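Local coordinates for protein phosphoheptose isomerase (PDB 5I01) that probably isomerises sedoheptulose 7-phosphate to D-glycero-D-manno-heptose 7-phosphate, the first step of glycero-manno-heptose biosynthesis, as a zinc-binding homotetramer of the SIS family, at residues 179-182 and 183-186. The protein carries 1 engineered substitution. Sequence-based numbering, arbitrary orientation.
Sequences NHIL and LIHA. With ZN (zinc ion), chain E.
The backbone N of Leu183 donates to the carbonyl O of Asn179 at 2.9 Å with an N-H...O angle of 167°. Three further i to i+4 bonds, Ile184 N to His180 O and Ala186 N to Leu182 O, each 2.9 Å, and His185 N to Ile181 O, 3.0 Å, identify these two buried turns of helix 173-193 as regular alpha-helix. CG of His185 stands anti to its carbonyl carbon (chi1 -78°), which carries the imidazole back over the preceding turn. There the O of Ile181 lies over one face of the ring, 3.4 Å from CG of His185, and CG1 of Ile181 approaches CE1 of His185 obliquely at 3.9 Å. The CD1 atoms of Ile181 and Ile184 make a looser apolar contact at 4.3 Å. Near the ring plane of His180, CD1 of Leu183 reaches the CD2 edge at 4.5 Å; NE2 of His180 is hydrogen-bonded to Thr148 O. The NE2 atom of His185 binds zinc at 2.2 Å, joined by His63 and Glu67 of the same chain and by Gln177 of the second subunit. With ND1 of His185 hydrogen-bonded to Glu178 of that subunit, both ring nitrogens are engaged, which restrains imidazole rotation, probably strengthens NE2 as a zinc donor and makes the metal site a subunit junction.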
ATOM      1  N   ASN A 179       7.887   9.655  19.867  1.00 34.06           N
ATOM      2  CA  ASN A 179       9.344   9.840  19.956  1.00 34.63           C
ATOM      3  C   ASN A 179      10.067   9.231  18.733  1.00 32.61           C
ATOM      4  O   ASN A 179      11.052   9.788  18.252  1.00 32.66           O
ATOM      5  CB  ASN A 179       9.912   9.249  21.265  1.00 35.77           C
ATOM      6  CG  ASN A 179       9.640  10.124  22.469  1.00 38.46           C
ATOM      7  OD1 ASN A 179      10.555  10.699  23.062  1.00 42.49           O
ATOM      8  ND2 ASN A 179       8.375  10.244  22.832  1.00 40.26           N
ATOM      9  N   HIS A 180       9.589   8.095  18.241  1.00 30.24           N
ATOM     10  CA  HIS A 180      10.179   7.475  17.063  1.00 29.43           C
ATOM     11  C   HIS A 180      10.181   8.398  15.835  1.00 29.19           C
ATOM     12  O   HIS A 180      11.187   8.473  15.114  1.00 26.71           O
ATOM     13  CB  HIS A 180       9.472   6.153  16.718  1.00 29.30           C
ATOM     14  CG  HIS A 180       9.880   4.996  17.575  1.00 28.66           C
ATOM     15  ND1 HIS A 180       9.225   3.783  17.536  1.00 28.68           N
ATOM     16  CD2 HIS A 180      10.879   4.855  18.476  1.00 28.11           C
ATOM     17  CE1 HIS A 180       9.801   2.947  18.380  1.00 28.18           C
ATOM     18  NE2 HIS A 180      10.803   3.577  18.966  1.00 28.76           N
ATOM     19  N   ILE A 181       9.068   9.089  15.599  1.00 28.84           N
ATOM     20  CA  ILE A 181       8.966   9.956  14.423  1.00 30.70           C
ATOM     21  C   ILE A 181       9.848  11.199  14.568  1.00 29.73           C
ATOM     22  O   ILE A 181      10.419  11.656  13.586  1.00 28.94           O
ATOM     23  CB  ILE A 181       7.494  10.301  14.044  1.00 32.72           C
ATOM     24  CG1 ILE A 181       7.421  10.829  12.616  1.00 35.14           C
ATOM     25  CG2 ILE A 181       6.854  11.301  14.994  1.00 32.51           C
ATOM     26  CD1 ILE A 181       7.792   9.778  11.580  1.00 37.87           C
ATOM     27  N   LEU A 182       9.960  11.728  15.790  1.00 28.43           N
ATOM     28  CA  LEU A 182      10.930  12.771  16.091  1.00 28.81           C
ATOM     29  C   LEU A 182      12.344  12.285  15.747  1.00 29.32           C
ATOM     30  O   LEU A 182      13.077  12.979  15.042  1.00 28.12           O
ATOM     31  CB  LEU A 182      10.845  13.206  17.568  1.00 29.82           C
ATOM     32  CG  LEU A 182      11.974  14.093  18.123  1.00 30.23           C
ATOM     33  CD1 LEU A 182      12.128  15.361  17.296  1.00 30.99           C
ATOM     34  CD2 LEU A 182      11.741  14.440  19.581  1.00 30.67           C
ATOM     35  N   LEU A 183      12.708  11.102  16.252  1.00 29.49           N
ATOM     36  CA  LEU A 183      14.025  10.507  15.991  1.00 31.29           C
ATOM     37  C   LEU A 183      14.321  10.382  14.492  1.00 32.00           C
ATOM     38  O   LEU A 183      15.397  10.755  14.038  1.00 32.80           O
ATOM     39  CB  LEU A 183      14.167   9.134  16.673  1.00 30.99           C
ATOM     40  CG  LEU A 183      14.307   9.123  18.197  1.00 31.42           C
ATOM     41  CD1 LEU A 183      14.298   7.700  18.728  1.00 31.46           C
ATOM     42  CD2 LEU A 183      15.581   9.817  18.636  1.00 32.35           C
ATOM     43  N   ILE A 184      13.352   9.877  13.736  1.00 32.71           N
ATOM     44  CA  ILE A 184      13.457   9.780  12.277  1.00 32.67           C
ATOM     45  C   ILE A 184      13.732  11.132  11.633  1.00 33.10           C
ATOM     46  O   ILE A 184      14.609  11.240  10.783  1.00 34.30           O
ATOM     47  CB  ILE A 184      12.190   9.126  11.672  1.00 31.91           C
ATOM     48  CG1 ILE A 184      12.257   7.613  11.919  1.00 32.41           C
ATOM     49  CG2 ILE A 184      12.035   9.442  10.183  1.00 32.03           C
ATOM     50  CD1 ILE A 184      10.968   6.865  11.671  1.00 32.34           C
ATOM     51  N   HIS A 185      12.970  12.146  12.035  1.00 34.52           N
ATOM     52  CA  HIS A 185      13.124  13.504  11.508  1.00 34.23           C
ATOM     53  C   HIS A 185      14.497  14.083  11.784  1.00 33.66           C
ATOM     54  O   HIS A 185      15.088  14.704  10.910  1.00 33.87           O
ATOM     55  CB  HIS A 185      12.032  14.435  12.051  1.00 34.09           C
ATOM     56  CG  HIS A 185      10.714  14.260  11.371  1.00 37.18           C
ATOM     57  ND1 HIS A 185       9.513  14.559  11.975  1.00 37.44           N
ATOM     58  CD2 HIS A 185      10.408  13.806  10.131  1.00 39.15           C
ATOM     59  CE1 HIS A 185       8.526  14.312  11.130  1.00 39.69           C
ATOM     60  NE2 HIS A 185       9.043  13.852  10.004  1.00 41.47           N
ATOM     61  N   ALA A 186      14.988  13.875  13.002  1.00 33.66           N
ATOM     62  CA  ALA A 186      16.320  14.319  13.400  1.00 33.59           C
ATOM     63  C   ALA A 186      17.431  13.612  12.606  1.00 34.23           C
ATOM     64  O   ALA A 186      18.435  14.239  12.278  1.00 35.42           O
ATOM     65  CB  ALA A 186      16.515  14.107  14.894  1.00 33.20           C
TER
HETATM   66 ZN    ZN E 301       8.028  13.883   8.037  1.00 58.72          ZN